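Local coordinates for extracellular solute-binding protein family 1 (Kribbella flavida, PDB 5IXP), which probably binds a solute outside the cell and hands it to an ABC transporter, at residues 43-48 against 67-72; 98-101 against 105-108; 122-127 against 156-161. One frame throughout, in Å; residues are numbered along the deposited sequence. Where two conformers were deposited one is given.

In the fold
Contacts 1 and 2 are neighbours, and contact 3 is remote from both. The centres of contacts 1 and 2 lie about 14 Å apart. They touch through L70, whose CD1 comes within 3.6 Å of S98 O. Its other methyl packs on the backbone of A99 and T100 and on I107. Contact 3 is on the opposite side of the chain's centre, about 46 Å from contact 1 and 45 Å from contact 2, centre to centre. Such a separation is consistent with the two-lobed build of solute-binding proteins. Strand 108-121 links the regions: it follows contact 2 and runs into helix 122-127 of contact 3. C119 near its end is disulfide-bonded to C237 of strand 232-238.

Contact 1 (43-48 against 67-72)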
ATOM      1  N   LYS A  43      -2.949 -15.820 -10.289  0.56 16.68           N
ATOM      2  CA  LYS A  43      -3.323 -17.202 -10.570  0.56 17.78           C
ATOM      3  C   LYS A  43      -2.210 -17.942 -11.302  0.56 17.47           C
ATOM      4  O   LYS A  43      -1.938 -19.111 -11.008  0.56 18.99           O
ATOM      5  CB  LYS A  43      -4.613 -17.245 -11.386  0.56 20.32           C
ATOM      6  CG  LYS A  43      -5.868 -16.995 -10.576  0.56 25.44           C
ATOM      7  CD  LYS A  43      -7.092 -17.384 -11.383  0.56 31.55           C
ATOM      8  CE  LYS A  43      -8.050 -16.222 -11.520  0.56 34.28           C
ATOM      9  NZ  LYS A  43      -8.593 -15.788 -10.199  0.56 36.72           N
ATOM     10  N   ASN A  44      -1.558 -17.280 -12.265  1.00 15.78           N
ATOM     11  CA  ASN A  44      -0.423 -17.902 -12.940  1.00 15.43           C
ATOM     12  C   ASN A  44       0.664 -18.234 -11.940  1.00 15.57           C
ATOM     13  O   ASN A  44       1.249 -19.320 -11.972  1.00 16.76           O
ATOM     14  CB  ASN A  44       0.153 -16.972 -14.007  1.00 15.03           C
ATOM     15  CG  ASN A  44      -0.793 -16.738 -15.150  1.00 16.09           C
ATOM     16  OD1 ASN A  44      -1.714 -17.520 -15.378  1.00 18.03           O
ATOM     17  ND2 ASN A  44      -0.552 -15.668 -15.904  1.00 16.85           N
ATOM     18  N   LEU A  45       0.974 -17.273 -11.070  0.54 15.74           N
ATOM     19  CA  LEU A  45       1.939 -17.464  -9.997  0.54 19.39           C
ATOM     20  C   LEU A  45       1.623 -18.724  -9.203  0.54 19.95           C
ATOM     21  O   LEU A  45       2.459 -19.626  -9.072  0.54 20.87           O
ATOM     22  CB  LEU A  45       1.907 -16.233  -9.095  0.54 22.38           C
ATOM     23  CG  LEU A  45       3.147 -15.721  -8.385  0.54 24.35           C
ATOM     24  CD1 LEU A  45       4.321 -15.713  -9.342  0.54 23.56           C
ATOM     25  CD2 LEU A  45       2.836 -14.323  -7.895  0.54 24.32           C
ATOM     26  N   GLU A  46       0.398 -18.800  -8.682  1.00 20.12           N
ATOM     27  CA  GLU A  46      -0.010 -19.936  -7.865  1.00 24.46           C
ATOM     28  C   GLU A  46       0.065 -21.230  -8.659  1.00 22.76           C
ATOM     29  O   GLU A  46       0.600 -22.238  -8.181  1.00 24.39           O
ATOM     30  CB  GLU A  46      -1.432 -19.727  -7.340  1.00 28.54           C
ATOM     31  CG  GLU A  46      -1.607 -18.499  -6.500  1.00 36.96           C
ATOM     32  CD  GLU A  46      -3.021 -18.361  -5.972  1.00 44.20           C
ATOM     33  OE1 GLU A  46      -3.892 -19.147  -6.398  1.00 48.34           O
ATOM     34  OE2 GLU A  46      -3.260 -17.466  -5.132  1.00 46.51           O
ATOM     35  N   THR A  47      -0.471 -21.216  -9.879  1.00 21.11           N
ATOM     36  CA  THR A  47      -0.537 -22.433 -10.678  1.00 23.22           C
ATOM     37  C   THR A  47       0.848 -22.917 -11.075  1.00 22.65           C
ATOM     38  O   THR A  47       1.138 -24.120 -11.010  1.00 23.79           O
ATOM     39  CB  THR A  47      -1.386 -22.190 -11.924  1.00 25.87           C
ATOM     40  OG1 THR A  47      -2.726 -21.878 -11.528  1.00 30.73           O
ATOM     41  CG2 THR A  47      -1.394 -23.425 -12.807  1.00 29.59           C
ATOM     42  N   ASN A  48       1.714 -21.992 -11.489  1.00 20.86           N
ATOM     43  CA  ASN A  48       3.028 -22.364 -11.990  1.00 19.09           C
ATOM     44  C   ASN A  48       3.961 -22.757 -10.854  1.00 17.75           C
ATOM     45  O   ASN A  48       4.786 -23.663 -11.013  1.00 20.51           O
ATOM     46  CB  ASN A  48       3.611 -21.206 -12.800  1.00 17.87           C
ATOM     47  CG  ASN A  48       2.817 -20.934 -14.054  1.00 17.18           C
ATOM     48  OD1 ASN A  48       2.025 -21.773 -14.483  1.00 19.33           O
ATOM     49  ND2 ASN A  48       3.010 -19.762 -14.646  1.00 18.55           N
ATOM     50  N   TYR A  67       2.875 -12.229   1.739  1.00 26.59           N
ATOM     51  CA  TYR A  67       2.735 -13.061   2.933  1.00 27.56           C
ATOM     52  C   TYR A  67       2.561 -14.527   2.556  1.00 28.23           C
ATOM     53  O   TYR A  67       3.119 -15.415   3.209  1.00 30.12           O
ATOM     54  CB  TYR A  67       1.548 -12.584   3.787  1.00 26.66           C
ATOM     55  CG  TYR A  67       0.180 -12.933   3.212  1.00 30.55           C
ATOM     56  CD1 TYR A  67      -0.481 -12.057   2.361  1.00 32.58           C
ATOM     57  CD2 TYR A  67      -0.444 -14.142   3.514  1.00 32.81           C
ATOM     58  CE1 TYR A  67      -1.719 -12.371   1.822  1.00 33.42           C
ATOM     59  CE2 TYR A  67      -1.683 -14.471   2.972  1.00 33.43           C
ATOM     60  CZ  TYR A  67      -2.315 -13.579   2.127  1.00 36.06           C
ATOM     61  OH  TYR A  67      -3.549 -13.887   1.585  1.00 38.96           O
ATOM     62  N   LYS A  68       1.790 -14.794   1.499  1.00 26.09           N
ATOM     63  CA  LYS A  68       1.520 -16.165   1.087  1.00 29.49           C
ATOM     64  C   LYS A  68       2.782 -16.849   0.579  1.00 30.41           C
ATOM     65  O   LYS A  68       2.930 -18.066   0.719  1.00 36.92           O
ATOM     66  CB  LYS A  68       0.424 -16.168   0.018  1.00 31.73           C
ATOM     67  CG  LYS A  68       0.076 -17.537  -0.543  1.00 38.50           C
ATOM     68  CD  LYS A  68      -1.327 -17.556  -1.141  1.00 44.83           C
ATOM     69  CE  LYS A  68      -1.553 -18.812  -1.986  1.00 49.99           C
ATOM     70  NZ  LYS A  68      -2.872 -18.804  -2.690  1.00 50.66           N
ATOM     71  N   TYR A  69       3.718 -16.090   0.017  1.00 24.18           N
ATOM     72  CA  TYR A  69       4.904 -16.703  -0.552  1.00 21.24           C
ATOM     73  C   TYR A  69       6.094 -16.682   0.390  1.00 22.09           C
ATOM     74  O   TYR A  69       7.013 -17.490   0.217  1.00 23.32           O
ATOM     75  CB  TYR A  69       5.220 -16.041  -1.898  1.00 22.62           C
ATOM     76  CG  TYR A  69       4.063 -16.319  -2.816  1.00 21.71           C
ATOM     77  CD1 TYR A  69       3.912 -17.567  -3.394  1.00 23.43           C
ATOM     78  CD2 TYR A  69       3.065 -15.382  -3.013  1.00 23.51           C
ATOM     79  CE1 TYR A  69       2.820 -17.861  -4.198  1.00 24.92           C
ATOM     80  CE2 TYR A  69       1.970 -15.665  -3.812  1.00 25.76           C
ATOM     81  CZ  TYR A  69       1.861 -16.906  -4.400  1.00 24.93           C
ATOM     82  OH  TYR A  69       0.784 -17.188  -5.185  1.00 29.55           O
ATOM     83  N   LEU A  70       6.079 -15.817   1.410  1.00 22.34           N
ATOM     84  CA  LEU A  70       7.023 -15.983   2.506  1.00 25.32           C
ATOM     85  C   LEU A  70       6.871 -17.363   3.133  1.00 28.55           C
ATOM     86  O   LEU A  70       7.861 -17.996   3.513  1.00 28.90           O
ATOM     87  CB  LEU A  70       6.820 -14.887   3.555  1.00 26.07           C
ATOM     88  CG  LEU A  70       7.210 -13.455   3.151  1.00 26.44           C
ATOM     89  CD1 LEU A  70       6.706 -12.435   4.174  1.00 27.95           C
ATOM     90  CD2 LEU A  70       8.710 -13.328   2.969  1.00 23.51           C
ATOM     91  N   ALA A  71       5.637 -17.860   3.222  1.00 30.68           N
ATOM     92  CA  ALA A  71       5.415 -19.199   3.754  1.00 32.07           C
ATOM     93  C   ALA A  71       5.892 -20.288   2.803  1.00 31.46           C
ATOM     94  O   ALA A  71       6.013 -21.446   3.218  1.00 33.47           O
ATOM     95  CB  ALA A  71       3.931 -19.399   4.081  1.00 32.59           C
ATOM     96  N   LYS A  72       6.166 -19.945   1.545  1.00 29.46           N
ATOM     97  CA  LYS A  72       6.687 -20.877   0.557  1.00 27.24           C
ATOM     98  C   LYS A  72       8.102 -20.502   0.136  1.00 26.46           C
ATOM     99  O   LYS A  72       8.494 -20.726  -1.012  1.00 27.91           O
ATOM    100  CB  LYS A  72       5.769 -20.927  -0.665  1.00 25.74           C
ATOM    101  CG  LYS A  72       4.372 -21.411  -0.365  1.00 29.78           C
ATOM    102  CD  LYS A  72       3.488 -21.307  -1.595  1.00 33.44           C
ATOM    103  CE  LYS A  72       2.193 -22.067  -1.397  1.00 39.39           C
ATOM    104  NZ  LYS A  72       2.447 -23.516  -1.160  1.00 41.19           N
TER
HETATM  105  O   HOH W   1      -1.416 -16.188  -4.135  1.00 41.70           O
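E46 and Y69 form the tight part of this contact. CG of E46 sits at the edge of the Y69 ring, near its plane, only 3.0 Å from Y69 OH. The two side chains cross at about a right angle, with the carboxylate and ring planes 45° apart. On the inner side, L45 in the conformer given approaches the same ring obliquely, and M61 of strand 58-62 touches both L45 and Y69. K68 packs its CG over one face of Y69, toward the rim and 4.2 Å above the plane.

The outer side is looser and polar. K68 is extended, its CG opposite the backbone N (chi1 178°), which carries NZ across to the carboxylate. NZ lies 2.8 Å from E46 OE2 in a salt bridge, though the hydrogen bond within it is weak. A water also joins the two segments. It donates to E46 OE2 at 2.5 Å and hydrogen-bonds Y69 OH at 2.6 Å. OE2 therefore meets both the ammonium and the water. With an alanine here, CG and the carboxylate are gone, which is likely to leave K68 without its charge partner and a gap beside Y69 OH.

The contact joins helix 38-51 to helix 66-70. Helix 38-51 lies in the crossover between strands 28-34 and 58-62, both parallel to strand 2-8, and helix 66-70 follows the second strand, as in the alpha/beta lobes of solute-binding proteins.

Contact 2 (98-101 against 105-108); sequences SATT and RIIG
R105 meets T101 where the chain returns from a three-residue reversal. Its backbone N donates to T101 OG1 at 2.9 Å, in a bond bent to 136°. OG1 can take it because it stands between the T101 backbone N and carbonyl carbon (chi1 67°). R105 O accepts from T101 N at 2.8 Å, and T100 CA adds a CA-H...O contact to the same oxygen. The arginine chain bends at chi3 and passes T101 obliquely. Its guanidinium forms salt bridges with D103 through NE and with D74 through NH2. Two carboxylates thus fix the group, and its charge is probably well compensated.

I106 is paired with T100, and their CA atoms are 4.5 Å apart. The side chains lie side by side and point the same way, with I106 CG1 3.7 Å from T100 OG1. That hydroxyl is hydrogen-bonded to V96 O. The backbone of I106 turns outward to L79 and to the carboxylate of D78.

I107 N donates to A99 O at 3.0 Å, in a nearly straight bond. CG1 of I107 rests against the same oxygen, and L70 touches its side chain.

G108 closes the contact and packs closely beside A99, whose CB is 3.8 Å from G108 O. G108 N is buried and has no polar partner.

T100 and I106 make a single antiparallel, non-hydrogen-bonded bridge. The result is a short hairpin-like turn that leads from helix 93-98 into strand 108-121.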
ATOM      1  N   SER A  98       9.455  -6.519   4.742  1.00 22.13           N
ATOM      2  CA  SER A  98       8.219  -7.131   4.264  1.00 21.59           C
ATOM      3  C   SER A  98       8.471  -8.277   3.295  1.00 22.41           C
ATOM      4  O   SER A  98       7.562  -9.084   3.070  1.00 25.19           O
ATOM      5  CB  SER A  98       7.318  -6.087   3.600  1.00 23.65           C
ATOM      6  OG  SER A  98       6.923  -5.077   4.517  1.00 27.31           O
ATOM      7  N   ALA A  99       9.669  -8.367   2.714  1.00 20.82           N
ATOM      8  CA  ALA A  99      10.045  -9.478   1.846  1.00 19.08           C
ATOM      9  C   ALA A  99      11.086 -10.383   2.496  1.00 20.80           C
ATOM     10  O   ALA A  99      11.789 -11.123   1.794  1.00 19.14           O
ATOM     11  CB  ALA A  99      10.561  -8.956   0.499  1.00 20.29           C
ATOM     12  N   THR A 100      11.199 -10.341   3.822  1.00 22.68           N
ATOM     13  CA  THR A 100      12.141 -11.164   4.571  1.00 23.07           C
ATOM     14  C   THR A 100      11.366 -12.167   5.412  1.00 29.21           C
ATOM     15  O   THR A 100      10.394 -11.801   6.083  1.00 30.10           O
ATOM     16  CB  THR A 100      13.035 -10.301   5.467  1.00 23.54           C
ATOM     17  OG1 THR A 100      13.687  -9.314   4.668  1.00 24.69           O
ATOM     18  CG2 THR A 100      14.103 -11.152   6.166  1.00 22.93           C
ATOM     19  N   THR A 101      11.790 -13.427   5.361  1.00 29.09           N
ATOM     20  CA  THR A 101      11.156 -14.486   6.127  1.00 28.67           C
ATOM     21  C   THR A 101      11.527 -14.371   7.599  1.00 29.50           C
ATOM     22  O   THR A 101      12.444 -13.644   7.984  1.00 35.93           O
ATOM     23  CB  THR A 101      11.592 -15.856   5.624  1.00 31.10           C
ATOM     24  OG1 THR A 101      12.987 -16.028   5.902  1.00 33.71           O
ATOM     25  CG2 THR A 101      11.346 -15.978   4.118  1.00 31.78           C
ATOM     26  N   ARG A 105      15.629 -15.101   5.309  1.00 28.72           N
ATOM     27  CA  ARG A 105      15.797 -15.172   3.863  1.00 27.94           C
ATOM     28  C   ARG A 105      15.085 -14.002   3.193  1.00 27.28           C
ATOM     29  O   ARG A 105      13.989 -13.613   3.599  1.00 27.80           O
ATOM     30  CB  ARG A 105      15.259 -16.502   3.336  1.00 26.76           C
ATOM     31  CG  ARG A 105      16.116 -17.702   3.740  1.00 29.09           C
ATOM     32  CD  ARG A 105      15.461 -19.013   3.327  1.00 33.48           C
ATOM     33  NE  ARG A 105      14.303 -19.344   4.155  1.00 34.28           N
ATOM     34  CZ  ARG A 105      13.446 -20.322   3.883  1.00 38.62           C
ATOM     35  NH1 ARG A 105      12.423 -20.556   4.697  1.00 41.37           N
ATOM     36  NH2 ARG A 105      13.599 -21.053   2.786  1.00 36.65           N
ATOM     37  N   ILE A 106      15.714 -13.429   2.173  1.00 21.63           N
ATOM     38  CA  ILE A 106      15.159 -12.275   1.473  1.00 19.56           C
ATOM     39  C   ILE A 106      14.711 -12.751   0.099  1.00 18.04           C
ATOM     40  O   ILE A 106      15.541 -13.136  -0.734  1.00 18.51           O
ATOM     41  CB  ILE A 106      16.170 -11.125   1.366  1.00 20.67           C
ATOM     42  CG1 ILE A 106      16.574 -10.650   2.765  1.00 22.55           C
ATOM     43  CG2 ILE A 106      15.583  -9.976   0.556  1.00 20.45           C
ATOM     44  CD1 ILE A 106      17.698  -9.642   2.759  1.00 24.54           C
ATOM     45  N   ILE A 107      13.401 -12.736  -0.153  1.00 16.68           N
ATOM     46  CA  ILE A 107      12.896 -13.312  -1.394  1.00 15.87           C
ATOM     47  C   ILE A 107      12.495 -12.265  -2.413  1.00 13.92           C
ATOM     48  O   ILE A 107      12.137 -12.629  -3.542  1.00 16.39           O
ATOM     49  CB  ILE A 107      11.723 -14.280  -1.141  1.00 19.21           C
ATOM     50  CG1 ILE A 107      10.499 -13.547  -0.587  1.00 18.28           C
ATOM     51  CG2 ILE A 107      12.163 -15.425  -0.213  1.00 22.93           C
ATOM     52  CD1 ILE A 107       9.219 -14.406  -0.650  1.00 22.38           C
ATOM     53  N   GLY A 108      12.559 -10.984  -2.075  1.00 13.68           N
ATOM     54  CA  GLY A 108      12.182  -9.947  -3.022  1.00 13.38           C
ATOM     55  C   GLY A 108      13.032  -8.699  -2.903  1.00 12.96           C
ATOM     56  O   GLY A 108      13.491  -8.326  -1.819  1.00 14.26           O
TER

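Contact 3 (122-127 against 156-161); sequences RDLFAR and AKMPNS
M158, a selenomethionine, lays its terminal methyl over one face of the R127 guanidinium. CE is 3.6 Å above that plane, offset toward the rim, and NH2 is the nearest atom of the group at 3.8 Å. The two side chains cross at about a right angle. Bends at chi2 (-74°) and chi3 (-83°) fold the M158 chain so that CE, not SE, enters the corner between R127 and L124. There CE meets L124 CD2 at 3.8 Å and L124 O at 3.7 Å. The methyl is thus held between an apolar branch, a backbone oxygen and a flat cationic group. No hydrogen bond crosses the contact.

L124 uses its other branch for S161. CD1 lies 4.0 Å from S161 OG, a hydroxyl hydrogen-bonded to D230 O. D230 also forms a long, weak ion pair with R127. S161 ends a type I beta turn that starts at M158, closed by S161 N to M158 O at 3.1 Å. The ammonium of K155 bonds the carbonyl oxygens of both M158 and S161, which ties the turn back to the preceding helix.

Helix 122-127, which directly follows strand 108-121, here packs on the turn that leaves helix 144-157. L124 also touches F154 of that helix and A233 of strand 232-238, so L124 lies between helix 144-157 and strand 232-238.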
ATOM      1  N   ARG A 122     -10.106  21.281   1.066  0.66 18.69           N
ATOM      2  CA  ARG A 122      -9.885  22.578   1.703  0.66 20.85           C
ATOM      3  C   ARG A 122     -11.121  23.471   1.649  0.66 19.74           C
ATOM      4  O   ARG A 122     -11.289  24.331   2.522  0.66 20.69           O
ATOM      5  CB  ARG A 122      -8.681  23.288   1.081  0.66 23.67           C
ATOM      6  CG  ARG A 122      -8.629  23.299  -0.432  0.66 23.23           C
ATOM      7  CD  ARG A 122      -7.269  23.816  -0.911  0.66 23.44           C
ATOM      8  NE  ARG A 122      -7.042  25.198  -0.495  0.66 21.51           N
ATOM      9  CZ  ARG A 122      -6.194  25.587   0.458  0.66 25.51           C
ATOM     10  NH1 ARG A 122      -5.443  24.703   1.117  0.66 18.16           N
ATOM     11  NH2 ARG A 122      -6.091  26.886   0.742  0.66 30.70           N
ATOM     12  N   ASP A 123     -11.996  23.288   0.654  1.00 17.61           N
ATOM     13  CA  ASP A 123     -13.233  24.065   0.623  1.00 18.54           C
ATOM     14  C   ASP A 123     -14.172  23.646   1.744  1.00 19.47           C
ATOM     15  O   ASP A 123     -14.759  24.498   2.424  1.00 20.18           O
ATOM     16  CB  ASP A 123     -13.922  23.920  -0.737  1.00 21.25           C
ATOM     17  CG  ASP A 123     -14.289  22.484  -1.062  1.00 21.22           C
ATOM     18  OD1 ASP A 123     -13.503  21.580  -0.728  1.00 20.90           O
ATOM     19  OD2 ASP A 123     -15.370  22.257  -1.658  1.00 23.62           O
ATOM     20  N   LEU A 124     -14.314  22.340   1.968  1.00 19.03           N
ATOM     21  CA  LEU A 124     -15.150  21.869   3.069  1.00 18.06           C
ATOM     22  C   LEU A 124     -14.534  22.226   4.416  1.00 20.22           C
ATOM     23  O   LEU A 124     -15.255  22.605   5.349  1.00 19.16           O
ATOM     24  CB  LEU A 124     -15.380  20.361   2.952  1.00 17.42           C
ATOM     25  CG  LEU A 124     -16.064  19.897   1.660  1.00 18.72           C
ATOM     26  CD1 LEU A 124     -16.303  18.376   1.670  1.00 16.61           C
ATOM     27  CD2 LEU A 124     -17.366  20.669   1.398  1.00 20.25           C
ATOM     28  N   PHE A 125     -13.205  22.128   4.536  1.00 16.81           N
ATOM     29  CA  PHE A 125     -12.551  22.553   5.772  1.00 18.75           C
ATOM     30  C   PHE A 125     -12.837  24.023   6.054  1.00 18.93           C
ATOM     31  O   PHE A 125     -13.190  24.397   7.180  1.00 17.75           O
ATOM     32  CB  PHE A 125     -11.040  22.313   5.694  1.00 18.08           C
ATOM     33  CG  PHE A 125     -10.602  20.924   6.113  1.00 17.45           C
ATOM     34  CD1 PHE A 125     -11.372  19.808   5.801  1.00 15.65           C
ATOM     35  CD2 PHE A 125      -9.402  20.740   6.798  1.00 15.78           C
ATOM     36  CE1 PHE A 125     -10.961  18.528   6.160  1.00 14.99           C
ATOM     37  CE2 PHE A 125      -8.976  19.467   7.169  1.00 17.15           C
ATOM     38  CZ  PHE A 125      -9.762  18.351   6.853  1.00 15.85           C
ATOM     39  N   ALA A 126     -12.682  24.874   5.038  1.00 17.81           N
ATOM     40  CA  ALA A 126     -12.912  26.304   5.233  1.00 21.01           C
ATOM     41  C   ALA A 126     -14.317  26.561   5.767  1.00 21.91           C
ATOM     42  O   ALA A 126     -14.503  27.296   6.747  1.00 20.24           O
ATOM     43  CB  ALA A 126     -12.689  27.052   3.921  1.00 24.10           C
ATOM     44  N   ARG A 127     -15.317  25.936   5.139  1.00 21.06           N
ATOM     45  CA  ARG A 127     -16.709  26.160   5.510  1.00 20.98           C
ATOM     46  C   ARG A 127     -17.018  25.609   6.895  1.00 18.96           C
ATOM     47  O   ARG A 127     -17.953  26.077   7.559  1.00 19.08           O
ATOM     48  CB  ARG A 127     -17.619  25.527   4.451  1.00 23.77           C
ATOM     49  CG  ARG A 127     -17.564  26.260   3.110  1.00 25.42           C
ATOM     50  CD  ARG A 127     -18.158  25.458   1.957  1.00 31.64           C
ATOM     51  NE  ARG A 127     -19.366  24.724   2.334  1.00 40.22           N
ATOM     52  CZ  ARG A 127     -19.915  23.753   1.601  1.00 43.17           C
ATOM     53  NH1 ARG A 127     -19.368  23.393   0.439  1.00 46.65           N
ATOM     54  NH2 ARG A 127     -21.009  23.134   2.030  1.00 40.17           N
ATOM     55  N   ALA A 156     -20.189  18.201  13.139  1.00 21.91           N
ATOM     56  CA  ALA A 156     -21.145  19.045  13.847  1.00 24.48           C
ATOM     57  C   ALA A 156     -21.504  20.279  13.032  1.00 25.70           C
ATOM     58  O   ALA A 156     -22.614  20.810  13.163  1.00 29.54           O
ATOM     59  CB  ALA A 156     -20.582  19.445  15.214  1.00 24.53           C
ATOM     60  N   LYS A 157     -20.588  20.734  12.182  1.00 26.24           N
ATOM     61  CA  LYS A 157     -20.786  21.902  11.337  1.00 26.54           C
ATOM     62  C   LYS A 157     -21.272  21.550   9.939  1.00 25.97           C
ATOM     63  O   LYS A 157     -21.723  22.442   9.217  1.00 29.68           O
ATOM     64  CB  LYS A 157     -19.476  22.685  11.221  1.00 27.38           C
ATOM     65  CG  LYS A 157     -18.848  23.036  12.554  1.00 31.12           C
ATOM     66  CD  LYS A 157     -19.387  24.357  13.055  1.00 36.66           C
ATOM     67  CE  LYS A 157     -19.107  25.436  12.038  1.00 41.25           C
ATOM     68  NZ  LYS A 157     -20.041  26.583  12.156  1.00 44.57           N
HETATM   69  N   MSE A 158     -21.176  20.289   9.535  1.00 26.22           N
HETATM   70  CA  MSE A 158     -21.404  19.912   8.146  1.00 26.74           C
HETATM   71  C   MSE A 158     -22.291  18.678   8.046  1.00 28.21           C
HETATM   72  O   MSE A 158     -21.811  17.585   7.736  1.00 24.32           O
HETATM   73  CB  MSE A 158     -20.063  19.654   7.446  1.00 28.85           C
HETATM   74  CG  MSE A 158     -19.059  20.791   7.590  1.00 28.09           C
HETATM   75 SE   MSE A 158     -19.551  22.304   6.457  0.75 32.14          SE
HETATM   76  CE  MSE A 158     -18.778  21.666   4.775  1.00 26.88           C
ATOM     77  N   PRO A 159     -23.594  18.855   8.282  1.00 34.33           N
ATOM     78  CA  PRO A 159     -24.485  17.687   8.339  1.00 36.81           C
ATOM     79  C   PRO A 159     -24.561  16.900   7.043  1.00 36.34           C
ATOM     80  O   PRO A 159     -24.844  15.698   7.088  1.00 38.86           O
ATOM     81  CB  PRO A 159     -25.841  18.307   8.710  1.00 39.80           C
ATOM     82  CG  PRO A 159     -25.753  19.710   8.211  1.00 39.83           C
ATOM     83  CD  PRO A 159     -24.330  20.119   8.466  1.00 38.14           C
ATOM     84  N   ASN A 160     -24.314  17.524   5.895  1.00 36.05           N
ATOM     85  CA  ASN A 160     -24.421  16.844   4.611  1.00 36.64           C
ATOM     86  C   ASN A 160     -23.091  16.307   4.098  1.00 34.84           C
ATOM     87  O   ASN A 160     -23.018  15.885   2.940  1.00 35.57           O
ATOM     88  CB  ASN A 160     -25.028  17.775   3.568  1.00 40.42           C
ATOM     89  CG  ASN A 160     -26.474  18.072   3.841  1.00 44.30           C
ATOM     90  OD1 ASN A 160     -27.166  17.290   4.495  1.00 45.12           O
ATOM     91  ND2 ASN A 160     -26.944  19.211   3.349  1.00 48.73           N
ATOM     92  N   SER A 161     -22.044  16.304   4.919  1.00 29.93           N
ATOM     93  CA  SER A 161     -20.772  15.711   4.524  1.00 29.16           C
ATOM     94  C   SER A 161     -20.314  14.717   5.578  1.00 26.23           C
ATOM     95  O   SER A 161     -20.655  14.836   6.757  1.00 27.60           O
ATOM     96  CB  SER A 161     -19.679  16.770   4.321  1.00 26.13           C
ATOM     97  OG  SER A 161     -19.952  17.571   3.188  1.00 27.62           O
TER